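Local coordinates for protein putative methyltransferase (Porphyromonas gingivalis, PDB 3LL7) that probably transfers methyl groups to an unestablished substrate, pairing a Rossmann-like methyltransferase domain with ferredoxin-like and THUMP-like modules, at residues D27-G32 against A43-I48; Q47-P52 against P70-L75; R89-G94 against I109-K114; E93-V98 against H163-Y168; I284-S289 against L316-P321. All blocks are in the same frame, centred on the assembly; numbering follows the deposited sequence.

Interaction 1: D27-G32 against A43-I48; sequences DRILLG and AVATQI
Ile29 and Ala45 mark the nearest approach of two almost antiparallel helix segments, their CA atoms 5.9 Å apart. The axes pass at 8.8 Å, and their directions differ by 169°. No hydrogen bond crosses between 27-32 and 43-48; the contact is purely apolar. The CB of Ile29 is directed toward the other helix. A chi1 of -67° sets CG1 of Ile29 beside the backbone N, and CG2, anti to that N, rests on CB of Ala45 (4.0 Å), with CG1 of Val44 a little farther off. The pair forms a helical hairpin, helix 26-31 folding back through a short loop onto the much longer helix 38-57; both segments fall in the N-terminal region of this family. From the other branch of Ile29, CD1 meets CD1 of Ile48 tip to tip at 3.5 Å. Beside them CD1 of Leu30 presses on CB of Ala45, also at 3.5 Å and tighter than usual carbon packing. Val44 also touches Ile14 and Trp17 of helix 8-20, where a third helix joins the hairpin.

Interaction 2: Q47-P52 against P70-L75; sequences QIELWP and PSRLSL
The side chain of Leu50 lies against the start of helix 72-77, its CD2 3.9 Å from CG of Arg72 and close to the backbone between Ser71 and Arg72. CD1, the other methyl, faces CD2 of Leu75 more loosely at 4.4 Å, and that same CD2 approaches the carbonyl O of Leu50. The two methyls of Leu50 thus serve different partners on the first turn of the short helix, CD2 meeting Arg72 and CD1 Leu75. Leu75 also touches Leu54, one turn on from Leu50 in the long helix.

Toward the surface, Glu49 and Arg72 cross at about a right angle. OE1 of Glu49 is 4.1 Å from NE of Arg72 but lies well out of the guanidinium plane, with no N-H aimed at it, so the attraction is one of charge alone. The salt bridge of this carboxylate is made with Arg53, one turn on in its own helix.

Ser71 caps the other helix at its start: its OG accepts from N of Ser74 at 2.9 Å, with an angle of 164° at the hydrogen. This is a classical serine N-cap, and the contact seats a capped helix start on the flank of the long helix 38-57.

Interaction 3: R89-G94 against I109-K114; sequences RFIREG and IALMSK
The ammonium NZ of Lys114 is gripped by two backbone carbonyls, O of Ile91 at 2.8 Å and O of Ser88. This tie belongs to a beta-alpha-beta crossover of the Rossmann-like domain. The loop 89-94 leads into strand 96-99; the segment 109-114 carries the last part of helix 106-112, which follows that strand, and the residues after it, where the chain turns toward strand 117-122.

Bends at chi2, chi3 and chi4 (the last -58°) curl the lysine chain over the carbonyl of Ile91, so that CE also comes within 3.2 Å of that O. The curled chain crosses the side chain of Ile91, and CG1 of Ile91 packs on CD2 of Leu111 at 3.7 Å, an apolar contact beside the lysine.

Farther along, N of Gly94 donates to O of Lys114 over 2.8 Å, almost straight at the hydrogen (173°). Gly94 has a phi of 82°, a value that suits glycine.

The carboxylate of Glu93 lies across Lys114, and its OE2 is 3.2 Å from O of Lys114, a pair of acceptors that cannot bond to each other. A water donates to OE2 of Glu93 and to O of Ser113, both at 2.6 Å, linking the two segments. Within 109-114, OG of Ser113 donates to O of Ala110 at 2.6 Å.

Interaction 4: E93-V98 against H163-Y168; sequences EGTKVV and HPDYIY
Asp165 reaches across to the backbone of Lys96: with chi1 at -65° its CG stands beside its own backbone N, and OD2 takes the N-H of Lys96 on its anti lone pair at 2.8 Å. The same oxygen lies 3.2 Å from CB of Thr95. In Thr95 a chi1 of 48° sets OG1 between backbone N and carbonyl carbon, where it meets the edge of the Tyr166 ring in plane, 3.5 Å from CE2, while its hydrogen bond goes to O of Arg92. The phenol OH of Tyr166 is bonded to N of Arg92.

Beyond this, Val97 lays CG1 obliquely at CD2 of Tyr166 (3.8 Å), and on the opposite face CG2 of Val98 packs on CG of Pro164 (3.7 Å). NZ of Lys96 bonds O of His163 weakly and also through a water. Tyr166 N to Lys96 O, Val98 N to Tyr166 O and Tyr168 N to Val98 O form a parallel ladder. Strands 96-99 and 166-173 are neighbours in the Rossmann-like sheet, as in class I methyltransferases.

Interaction 5: I284-S289 against L316-P321; sequences IPYTDS and LRKLHP
Thr287 and Arg317 meet in the tightly packed part of this contact, where the buried threonine lies with CB under one face of the guanidinium. NH2 of Arg317 reaches OG1 of Thr287 only weakly (2.9 Å, bent to 127°), whereas that hydroxyl donates to O of Ser289 at 2.7 Å. Backbone pairing is confined to one bridge, N of Thr287 donating to O of Lys318 at 3.2 Å. Since the two stretches run 98° apart, the loop before strand 293-297 crosses strand 317-320 without extending along it; that strand lies in the ferredoxin-like region and is outermost in a mixed sheet that continues into the THUMP-like region. CD1 of Ile284 packs against CB of Lys318 at 3.6 Å. The solvent side is looser. There, in one of two modelled conformers, the Tyr286 ring takes CD of Pro321 over its face in a CH-pi contact, 3.9 Å from the centroid, so this contact is provisional. Pro285, solvent-exposed and likewise modelled twice, merely brushes NH1 of Arg317.

In the fold
Interactions 1 and 2 both use helix 38-57, sharing Gln47 and Ile48, with centres 12 Å apart; the first is buried and wholly apolar, the second runs from a leucine contact out to surface charges. Interactions 3 and 4 share Glu93 and Gly94 and touch directly, Ile91 packing on Tyr166 and Met112 on Val97. Both involve the residues leading into strand 96-99, interaction 4 by sheet bonding, interaction 3 by a lysine, a water and one backbone bond. Interaction 5 stands apart, its centre about 60 Å from that of interaction 1 on the opposite side of the chain's centre; it is partly buried, with Thr287 at its heart, and joins loop to edge strand.

Interaction 1: D27-G32 against A43-I48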
# COMPACT_ATOMS: atom_id res chain seq x y z
N ASP A 27 -2.44 33.49 3.44
CA ASP A 27 -1.91 34.84 3.26
C ASP A 27 -2.58 35.82 4.20
O ASP A 27 -1.93 36.75 4.72
CB ASP A 27 -2.02 35.32 1.81
CG ASP A 27 -0.78 34.97 0.98
OD1 ASP A 27 0.15 34.30 1.49
OD2 ASP A 27 -0.72 35.35 -0.21
N ARG A 28 -3.88 35.62 4.44
CA ARG A 28 -4.59 36.51 5.37
C ARG A 28 -4.06 36.32 6.79
O ARG A 28 -3.86 37.30 7.51
CB ARG A 28 -6.10 36.32 5.31
CG ARG A 28 -6.82 37.25 6.26
CD ARG A 28 -8.28 37.46 5.94
NE ARG A 28 -8.87 38.34 6.95
CZ ARG A 28 -10.14 38.75 6.96
NH1 ARG A 28 -10.99 38.33 6.04
NH2 ARG A 28 -10.56 39.55 7.93
N ILE A 29 -3.79 35.08 7.19
CA ILE A 29 -3.17 34.82 8.49
C ILE A 29 -1.92 35.68 8.64
O ILE A 29 -1.71 36.35 9.65
CB ILE A 29 -2.79 33.33 8.65
CG1 ILE A 29 -4.06 32.46 8.72
CG2 ILE A 29 -1.88 33.13 9.86
CD1 ILE A 29 -4.94 32.69 9.96
N LEU A 30 -1.10 35.67 7.60
CA LEU A 30 0.19 36.32 7.59
C LEU A 30 0.12 37.85 7.66
O LEU A 30 0.77 38.48 8.51
CB LEU A 30 0.94 35.90 6.31
CG LEU A 30 1.99 34.79 6.35
CD1 LEU A 30 1.63 33.64 7.29
CD2 LEU A 30 2.40 34.25 4.94
N LEU A 31 -0.72 38.47 6.84
CA LEU A 31 -0.76 39.92 6.78
C LEU A 31 -2.10 40.46 7.26
O LEU A 31 -2.41 41.63 7.03
CB LEU A 31 -0.46 40.42 5.35
CG LEU A 31 0.83 39.93 4.68
CD1 LEU A 31 1.00 40.59 3.31
CD2 LEU A 31 2.06 40.16 5.56
N GLY A 32 -2.88 39.63 7.93
CA GLY A 32 -4.23 40.01 8.32
C GLY A 32 -4.56 40.09 9.81
O GLY A 32 -3.70 40.00 10.68
N ALA A 43 3.59 29.33 11.19
CA ALA A 43 3.21 28.02 11.72
C ALA A 43 1.68 27.84 11.63
O ALA A 43 1.22 26.77 11.26
CB ALA A 43 3.68 27.87 13.18
N VAL A 44 0.91 28.87 12.03
CA VAL A 44 -0.55 28.79 11.92
C VAL A 44 -0.99 28.68 10.45
O VAL A 44 -1.82 27.83 10.11
CB VAL A 44 -1.28 29.97 12.64
CG1 VAL A 44 -2.78 29.92 12.37
CG2 VAL A 44 -0.99 29.94 14.17
N ALA A 45 -0.44 29.55 9.59
CA ALA A 45 -0.74 29.49 8.16
C ALA A 45 -0.43 28.12 7.59
O ALA A 45 -1.21 27.60 6.79
CB ALA A 45 0.01 30.56 7.38
N THR A 46 0.69 27.54 8.01
CA THR A 46 1.09 26.22 7.53
C THR A 46 0.05 25.16 7.88
O THR A 46 -0.28 24.33 7.04
CB THR A 46 2.49 25.81 8.05
OG1 THR A 46 3.48 26.72 7.54
CG2 THR A 46 2.86 24.41 7.63
N GLN A 47 -0.45 25.17 9.12
CA GLN A 47 -1.49 24.22 9.56
C GLN A 47 -2.78 24.39 8.75
O GLN A 47 -3.36 23.41 8.27
CB GLN A 47 -1.80 24.32 11.06
CG GLN A 47 -0.64 23.93 11.96
CD GLN A 47 -0.13 22.53 11.69
OE1 GLN A 47 -0.85 21.55 11.90
NE2 GLN A 47 1.12 22.41 11.23
N ILE A 48 -3.20 25.64 8.57
CA ILE A 48 -4.36 25.93 7.75
C ILE A 48 -4.15 25.47 6.30
O ILE A 48 -5.01 24.79 5.75
CB ILE A 48 -4.79 27.42 7.85
CG1 ILE A 48 -5.28 27.71 9.27
CG2 ILE A 48 -5.86 27.75 6.81
CD1 ILE A 48 -5.45 29.20 9.63

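Interaction 2: Q47-P52 against P70-L75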
# COMPACT_ATOMS: atom_id res chain seq x y z
N GLN A 47 -0.45 25.17 9.12
CA GLN A 47 -1.49 24.22 9.56
C GLN A 47 -2.78 24.39 8.75
O GLN A 47 -3.36 23.41 8.27
CB GLN A 47 -1.80 24.32 11.06
CG GLN A 47 -0.64 23.93 11.96
CD GLN A 47 -0.13 22.53 11.69
OE1 GLN A 47 -0.85 21.55 11.90
NE2 GLN A 47 1.12 22.41 11.23
N ILE A 48 -3.20 25.64 8.57
CA ILE A 48 -4.36 25.93 7.75
C ILE A 48 -4.15 25.47 6.30
O ILE A 48 -5.01 24.79 5.75
CB ILE A 48 -4.79 27.42 7.85
CG1 ILE A 48 -5.28 27.71 9.27
CG2 ILE A 48 -5.86 27.75 6.81
CD1 ILE A 48 -5.45 29.20 9.63
N GLU A 49 -3.00 25.82 5.71
CA GLU A 49 -2.71 25.47 4.29
C GLU A 49 -2.86 23.99 4.03
O GLU A 49 -3.43 23.59 3.01
CB GLU A 49 -1.30 25.95 3.83
CG GLU A 49 -1.06 25.96 2.28
CD GLU A 49 -0.52 24.63 1.68
OE1 GLU A 49 -0.00 23.78 2.44
OE2 GLU A 49 -0.62 24.43 0.44
N LEU A 50 -2.37 23.16 4.95
CA LEU A 50 -2.32 21.72 4.67
C LEU A 50 -3.53 20.95 5.22
O LEU A 50 -3.62 19.75 5.02
CB LEU A 50 -0.99 21.10 5.15
CG LEU A 50 -0.61 21.15 6.63
CD1 LEU A 50 -1.52 20.22 7.44
CD2 LEU A 50 0.87 20.78 6.85
N TRP A 51 -4.45 21.63 5.89
CA TRP A 51 -5.61 20.92 6.44
C TRP A 51 -6.48 20.21 5.38
O TRP A 51 -6.89 19.06 5.60
CB TRP A 51 -6.47 21.80 7.36
CG TRP A 51 -7.00 21.02 8.52
CD1 TRP A 51 -8.27 20.53 8.67
CD2 TRP A 51 -6.27 20.58 9.68
NE1 TRP A 51 -8.38 19.84 9.85
CE2 TRP A 51 -7.16 19.84 10.49
CE3 TRP A 51 -4.94 20.76 10.11
CZ2 TRP A 51 -6.78 19.28 11.72
CZ3 TRP A 51 -4.56 20.19 11.34
CH2 TRP A 51 -5.48 19.45 12.13
N PRO A 52 -6.76 20.88 4.23
CA PRO A 52 -7.52 20.16 3.20
C PRO A 52 -6.83 18.86 2.76
O PRO A 52 -7.51 17.83 2.62
CB PRO A 52 -7.60 21.17 2.04
CG PRO A 52 -7.50 22.52 2.72
CD PRO A 52 -6.49 22.27 3.82
N PRO A 70 3.69 18.07 11.60
CA PRO A 70 5.02 18.67 11.73
C PRO A 70 5.47 19.32 10.43
O PRO A 70 6.12 20.36 10.48
CB PRO A 70 5.93 17.49 12.11
CG PRO A 70 5.19 16.25 11.69
CD PRO A 70 3.71 16.60 11.75
N SER A 71 5.11 18.73 9.30
CA SER A 71 5.46 19.26 7.98
C SER A 71 4.57 18.68 6.86
O SER A 71 3.98 17.60 7.01
CB SER A 71 6.95 19.01 7.66
OG SER A 71 7.26 17.62 7.61
N ARG A 72 4.48 19.42 5.76
CA ARG A 72 3.92 18.89 4.50
C ARG A 72 4.71 17.65 4.06
O ARG A 72 4.12 16.65 3.64
CB ARG A 72 3.95 19.95 3.40
CG ARG A 72 3.25 21.26 3.79
CD ARG A 72 3.75 22.44 2.95
NE ARG A 72 3.69 22.14 1.53
CZ ARG A 72 4.11 22.93 0.55
NH1 ARG A 72 4.64 24.12 0.81
NH2 ARG A 72 4.01 22.53 -0.70
N LEU A 73 6.03 17.71 4.19
CA LEU A 73 6.88 16.56 3.90
C LEU A 73 6.44 15.31 4.66
O LEU A 73 6.17 14.27 4.04
CB LEU A 73 8.37 16.88 4.14
CG LEU A 73 9.40 15.87 3.61
CD1 LEU A 73 9.09 15.42 2.17
CD2 LEU A 73 10.81 16.46 3.71
N SER A 74 6.33 15.41 5.99
CA SER A 74 5.91 14.27 6.81
C SER A 74 4.51 13.76 6.47
O SER A 74 4.24 12.56 6.55
CB SER A 74 6.01 14.60 8.31
OG SER A 74 7.34 14.42 8.78
N LEU A 75 3.61 14.67 6.09
CA LEU A 75 2.26 14.28 5.70
C LEU A 75 2.23 13.45 4.39
O LEU A 75 1.57 12.42 4.33
CB LEU A 75 1.34 15.50 5.62
CG LEU A 75 -0.11 15.24 5.18
CD1 LEU A 75 -0.80 14.14 6.03
CD2 LEU A 75 -0.91 16.54 5.19

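Interaction 3: R89-G94 against I109-K114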
# COMPACT_ATOMS: atom_id res chain seq x y z
N ARG A 89 -3.47 -6.55 12.23
CA ARG A 89 -3.70 -8.00 12.22
C ARG A 89 -2.45 -8.83 12.57
O ARG A 89 -2.59 -10.00 12.94
CB ARG A 89 -4.28 -8.48 10.88
CG ARG A 89 -3.32 -8.42 9.70
CD ARG A 89 -2.53 -9.70 9.47
NE ARG A 89 -3.31 -10.72 8.76
CZ ARG A 89 -2.88 -11.95 8.58
NH1 ARG A 89 -1.70 -12.30 9.05
NH2 ARG A 89 -3.63 -12.83 7.92
N PHE A 90 -1.26 -8.24 12.45
CA PHE A 90 -0.01 -8.94 12.82
C PHE A 90 0.27 -8.89 14.34
O PHE A 90 1.11 -9.64 14.84
CB PHE A 90 1.21 -8.36 12.10
CG PHE A 90 1.23 -8.62 10.62
CD1 PHE A 90 1.88 -9.74 10.10
CD2 PHE A 90 0.58 -7.76 9.74
CE1 PHE A 90 1.90 -9.99 8.74
CE2 PHE A 90 0.58 -8.01 8.37
CZ PHE A 90 1.24 -9.13 7.87
N ILE A 91 -0.48 -8.07 15.06
CA ILE A 91 -0.13 -7.75 16.44
C ILE A 91 -1.14 -8.33 17.44
O ILE A 91 -2.28 -7.87 17.47
CB ILE A 91 -0.01 -6.21 16.65
CG1 ILE A 91 0.84 -5.56 15.54
CG2 ILE A 91 0.52 -5.86 18.08
CD1 ILE A 91 2.30 -6.04 15.44
N ARG A 92 -0.72 -9.30 18.24
CA ARG A 92 -1.59 -9.84 19.31
C ARG A 92 -2.01 -8.78 20.33
O ARG A 92 -1.21 -7.91 20.69
CB ARG A 92 -0.91 -11.00 20.03
CG ARG A 92 -0.90 -12.31 19.26
CD ARG A 92 -0.44 -13.47 20.17
NE ARG A 92 -1.53 -14.29 20.75
CZ ARG A 92 -1.93 -14.24 22.02
NH1 ARG A 92 -1.35 -13.40 22.88
NH2 ARG A 92 -2.91 -15.02 22.44
N GLU A 93 -3.26 -8.85 20.77
CA GLU A 93 -3.81 -7.89 21.73
C GLU A 93 -3.01 -7.94 23.05
O GLU A 93 -2.74 -9.01 23.57
CB GLU A 93 -5.30 -8.19 21.98
CG GLU A 93 -5.98 -7.33 23.04
CD GLU A 93 -6.24 -5.90 22.57
OE1 GLU A 93 -6.70 -5.72 21.41
OE2 GLU A 93 -6.00 -4.96 23.35
N GLY A 94 -2.63 -6.76 23.55
CA GLY A 94 -1.94 -6.63 24.85
C GLY A 94 -0.43 -6.87 24.87
O GLY A 94 0.15 -7.06 25.93
N ILE A 109 0.40 4.06 15.67
CA ILE A 109 -0.97 4.11 16.22
C ILE A 109 -1.74 2.81 15.87
O ILE A 109 -2.44 2.25 16.72
CB ILE A 109 -1.74 5.37 15.74
CG1 ILE A 109 -1.05 6.66 16.24
CG2 ILE A 109 -3.21 5.35 16.19
CD1 ILE A 109 -1.10 6.82 17.72
N ALA A 110 -1.57 2.33 14.63
CA ALA A 110 -2.25 1.10 14.20
C ALA A 110 -1.75 -0.09 15.01
O ALA A 110 -2.54 -0.95 15.37
CB ALA A 110 -2.08 0.84 12.71
N LEU A 111 -0.45 -0.13 15.29
CA LEU A 111 0.12 -1.18 16.16
C LEU A 111 -0.43 -1.10 17.58
O LEU A 111 -0.73 -2.12 18.20
CB LEU A 111 1.64 -1.11 16.21
CG LEU A 111 2.44 -1.15 14.90
CD1 LEU A 111 3.92 -1.02 15.26
CD2 LEU A 111 2.17 -2.40 14.09
N MSE A 112 -0.56 0.12 18.08
CA MSE A 112 -1.06 0.37 19.42
C MSE A 112 -2.58 0.21 19.58
O MSE A 112 -3.09 0.26 20.70
CB MSE A 112 -0.64 1.77 19.86
CG MSE A 112 0.87 1.94 20.03
SE MSE A 112 1.67 0.78 21.35
CE MSE A 112 0.61 1.27 22.88
N SER A 113 -3.30 0.01 18.47
CA SER A 113 -4.72 -0.39 18.55
C SER A 113 -4.82 -1.77 19.18
O SER A 113 -5.88 -2.15 19.66
CB SER A 113 -5.42 -0.38 17.18
OG SER A 113 -4.95 -1.43 16.33
N LYS A 114 -3.72 -2.51 19.16
CA LYS A 114 -3.69 -3.87 19.71
C LYS A 114 -2.74 -4.00 20.91
O LYS A 114 -3.10 -4.57 21.94
CB LYS A 114 -3.28 -4.87 18.62
CG LYS A 114 -4.23 -4.94 17.40
CD LYS A 114 -5.57 -5.69 17.71
CE LYS A 114 -5.42 -7.21 17.70
NZ LYS A 114 -4.91 -7.81 16.39
O HOH W 1 -6.41 -2.63 22.17

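Interaction 4: E93-V98 against H163-Y168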
# COMPACT_ATOMS: atom_id res chain seq x y z
N GLU A 93 -3.26 -8.85 20.77
CA GLU A 93 -3.81 -7.89 21.73
C GLU A 93 -3.01 -7.94 23.05
O GLU A 93 -2.74 -9.01 23.57
CB GLU A 93 -5.30 -8.19 21.98
CG GLU A 93 -5.98 -7.33 23.04
CD GLU A 93 -6.24 -5.90 22.57
OE1 GLU A 93 -6.70 -5.72 21.41
OE2 GLU A 93 -6.00 -4.96 23.35
N GLY A 94 -2.63 -6.76 23.55
CA GLY A 94 -1.94 -6.63 24.85
C GLY A 94 -0.43 -6.87 24.87
O GLY A 94 0.15 -7.06 25.93
N THR A 95 0.20 -6.85 23.70
CA THR A 95 1.64 -7.11 23.56
C THR A 95 2.48 -5.81 23.64
O THR A 95 1.94 -4.73 23.90
CB THR A 95 1.94 -7.80 22.22
OG1 THR A 95 1.25 -7.09 21.17
CG2 THR A 95 1.48 -9.28 22.24
N LYS A 96 3.80 -5.94 23.41
CA LYS A 96 4.76 -4.84 23.40
C LYS A 96 5.30 -4.64 21.99
O LYS A 96 5.61 -5.62 21.31
CB LYS A 96 5.96 -5.16 24.32
CG LYS A 96 5.67 -5.27 25.81
CD LYS A 96 6.89 -5.80 26.58
CE LYS A 96 7.07 -7.31 26.43
NZ LYS A 96 7.99 -7.91 27.45
N VAL A 97 5.42 -3.39 21.56
CA VAL A 97 5.97 -3.07 20.23
C VAL A 97 7.04 -1.96 20.26
O VAL A 97 6.99 -1.07 21.09
CB VAL A 97 4.85 -2.68 19.20
CG1 VAL A 97 3.93 -3.89 18.92
CG2 VAL A 97 4.06 -1.48 19.69
N VAL A 98 8.00 -2.04 19.36
CA VAL A 98 8.93 -0.94 19.12
C VAL A 98 8.79 -0.57 17.65
O VAL A 98 8.84 -1.44 16.79
CB VAL A 98 10.40 -1.35 19.43
CG1 VAL A 98 11.39 -0.23 19.06
CG2 VAL A 98 10.56 -1.70 20.91
N HIS A 163 12.57 -6.03 25.37
CA HIS A 163 12.25 -7.33 24.78
C HIS A 163 10.84 -7.35 24.17
O HIS A 163 9.98 -8.10 24.64
CB HIS A 163 12.43 -8.47 25.80
CG HIS A 163 12.65 -9.81 25.17
ND1 HIS A 163 11.73 -10.40 24.33
CD2 HIS A 163 13.70 -10.66 25.24
CE1 HIS A 163 12.21 -11.57 23.92
NE2 HIS A 163 13.40 -11.75 24.46
N PRO A 164 10.59 -6.50 23.15
CA PRO A 164 9.23 -6.39 22.61
C PRO A 164 8.77 -7.66 21.89
O PRO A 164 9.60 -8.46 21.44
CB PRO A 164 9.35 -5.24 21.62
CG PRO A 164 10.76 -5.37 21.12
CD PRO A 164 11.53 -5.67 22.38
N ASP A 165 7.45 -7.83 21.79
CA ASP A 165 6.88 -8.93 21.02
C ASP A 165 7.14 -8.65 19.55
O ASP A 165 7.47 -9.56 18.79
CB ASP A 165 5.39 -9.06 21.31
CG ASP A 165 5.11 -9.45 22.75
OD1 ASP A 165 5.31 -10.64 23.07
OD2 ASP A 165 4.69 -8.59 23.57
N TYR A 166 7.05 -7.38 19.16
CA TYR A 166 7.29 -6.98 17.77
C TYR A 166 8.16 -5.75 17.59
O TYR A 166 8.05 -4.78 18.35
CB TYR A 166 5.97 -6.76 17.03
CG TYR A 166 4.93 -7.80 17.30
CD1 TYR A 166 4.82 -8.93 16.49
CD2 TYR A 166 4.02 -7.64 18.35
CE1 TYR A 166 3.83 -9.90 16.74
CE2 TYR A 166 3.03 -8.59 18.60
CZ TYR A 166 2.95 -9.71 17.79
OH TYR A 166 1.96 -10.63 18.03
N ILE A 167 9.03 -5.82 16.60
CA ILE A 167 9.82 -4.67 16.17
C ILE A 167 9.39 -4.33 14.74
O ILE A 167 9.50 -5.17 13.82
CB ILE A 167 11.35 -4.93 16.26
CG1 ILE A 167 11.77 -5.07 17.73
CG2 ILE A 167 12.13 -3.80 15.62
CD1 ILE A 167 13.18 -5.54 17.95
N TYR A 168 8.91 -3.11 14.56
CA TYR A 168 8.43 -2.63 13.27
C TYR A 168 9.43 -1.63 12.66
O TYR A 168 9.98 -0.78 13.36
CB TYR A 168 7.04 -2.00 13.44
CG TYR A 168 6.50 -1.40 12.18
CD1 TYR A 168 6.02 -2.21 11.15
CD2 TYR A 168 6.49 -0.01 12.01
CE1 TYR A 168 5.51 -1.62 9.96
CE2 TYR A 168 6.02 0.56 10.84
CZ TYR A 168 5.54 -0.25 9.83
OH TYR A 168 5.06 0.34 8.68
O HOH W 2 8.81 -10.20 26.38

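Interaction 5: I284-S289 against L316-P321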
# COMPACT_ATOMS: atom_id res chain seq x y z
N ILE A 284 -0.15 -24.88 -16.91
CA ILE A 284 -1.51 -24.69 -17.35
C ILE A 284 -1.62 -24.63 -18.89
O ILE A 284 -0.64 -24.31 -19.56
CB ILE A 284 -2.13 -23.42 -16.66
CG1 ILE A 284 -1.36 -22.15 -17.06
CG2 ILE A 284 -2.23 -23.59 -15.13
CD1 ILE A 284 -1.99 -20.83 -16.64
N PRO A 285 -2.87 -24.84 -19.36
CA PRO A 285 -3.35 -24.69 -20.69
C PRO A 285 -3.35 -23.21 -20.98
O PRO A 285 -3.58 -22.38 -20.08
CB PRO A 285 -4.80 -25.22 -20.65
CG PRO A 285 -5.19 -25.31 -19.24
CD PRO A 285 -3.98 -25.02 -18.38
N TYR A 286 -3.00 -22.87 -22.20
CA TYR A 286 -3.22 -21.54 -22.69
C TYR A 286 -4.18 -21.69 -23.84
O TYR A 286 -4.12 -22.66 -24.60
CB TYR A 286 -1.90 -20.89 -23.11
CG TYR A 286 -1.04 -20.59 -21.90
CD1 TYR A 286 -1.24 -19.43 -21.16
CD2 TYR A 286 -0.07 -21.48 -21.47
CE1 TYR A 286 -0.48 -19.15 -20.04
CE2 TYR A 286 0.69 -21.23 -20.34
CZ TYR A 286 0.49 -20.05 -19.63
OH TYR A 286 1.22 -19.78 -18.51
N THR A 287 -5.10 -20.75 -23.94
CA THR A 287 -6.20 -20.88 -24.87
C THR A 287 -6.07 -19.97 -26.10
O THR A 287 -5.70 -18.80 -25.98
CB THR A 287 -7.56 -20.71 -24.15
OG1 THR A 287 -8.61 -20.95 -25.09
CG2 THR A 287 -7.73 -19.28 -23.52
N ASP A 288 -6.37 -20.54 -27.26
CA ASP A 288 -6.41 -19.80 -28.50
C ASP A 288 -7.74 -19.08 -28.63
O ASP A 288 -7.87 -18.15 -29.45
CB ASP A 288 -6.26 -20.74 -29.69
CG ASP A 288 -4.85 -21.22 -29.87
OD1 ASP A 288 -3.95 -20.58 -29.32
OD2 ASP A 288 -4.62 -22.23 -30.58
N SER A 289 -8.72 -19.51 -27.83
CA SER A 289 -10.09 -19.03 -27.97
C SER A 289 -10.64 -18.50 -26.66
O SER A 289 -10.21 -18.89 -25.56
CB SER A 289 -10.99 -20.15 -28.53
OG SER A 289 -10.99 -21.25 -27.64
N LEU A 316 -9.46 -22.02 -14.33
CA LEU A 316 -9.63 -21.05 -15.41
C LEU A 316 -8.55 -21.30 -16.46
O LEU A 316 -7.59 -22.01 -16.18
CB LEU A 316 -9.54 -19.61 -14.85
CG LEU A 316 -10.34 -19.21 -13.62
CD1 LEU A 316 -9.96 -17.79 -13.13
CD2 LEU A 316 -11.85 -19.28 -13.85
N ARG A 317 -8.75 -20.81 -17.69
CA ARG A 317 -7.75 -20.89 -18.74
C ARG A 317 -7.11 -19.51 -18.87
O ARG A 317 -7.81 -18.51 -18.77
CB ARG A 317 -8.42 -21.26 -20.08
CG ARG A 317 -8.93 -22.72 -20.10
CD ARG A 317 -10.08 -22.92 -21.04
NE ARG A 317 -9.73 -22.92 -22.47
CZ ARG A 317 -8.95 -23.81 -23.10
NH1 ARG A 317 -8.32 -24.77 -22.43
NH2 ARG A 317 -8.77 -23.72 -24.42
N LYS A 318 -5.80 -19.46 -19.06
CA LYS A 318 -5.10 -18.17 -19.18
C LYS A 318 -4.89 -17.92 -20.67
O LYS A 318 -4.72 -18.88 -21.43
CB LYS A 318 -3.76 -18.21 -18.46
CG LYS A 318 -3.10 -16.85 -18.32
CD LYS A 318 -2.06 -16.92 -17.16
CE LYS A 318 -1.49 -15.52 -16.85
NZ LYS A 318 -0.51 -15.10 -17.85
N LEU A 319 -4.93 -16.66 -21.11
CA LEU A 319 -4.83 -16.38 -22.54
C LEU A 319 -3.45 -16.66 -23.15
O LEU A 319 -3.35 -17.18 -24.24
CB LEU A 319 -5.26 -14.94 -22.81
CG LEU A 319 -6.77 -14.75 -23.01
CD1 LEU A 319 -7.69 -15.45 -22.04
CD2 LEU A 319 -7.15 -13.22 -23.14
N HIS A 320 -2.39 -16.30 -22.41
CA HIS A 320 -1.03 -16.33 -22.92
C HIS A 320 -0.14 -16.13 -21.69
O HIS A 320 -0.58 -15.51 -20.72
CB HIS A 320 -0.83 -15.16 -23.91
CG HIS A 320 0.51 -15.12 -24.61
ND1 HIS A 320 1.65 -14.64 -24.01
CD2 HIS A 320 0.86 -15.46 -25.87
CE1 HIS A 320 2.66 -14.70 -24.86
NE2 HIS A 320 2.20 -15.20 -26.01
N PRO A 321 1.09 -16.66 -21.70
CA PRO A 321 1.97 -16.44 -20.53
C PRO A 321 2.18 -14.98 -20.18
O PRO A 321 2.35 -14.65 -18.99
CB PRO A 321 3.32 -17.03 -20.96
CG PRO A 321 2.96 -18.09 -22.01
CD PRO A 321 1.70 -17.54 -22.71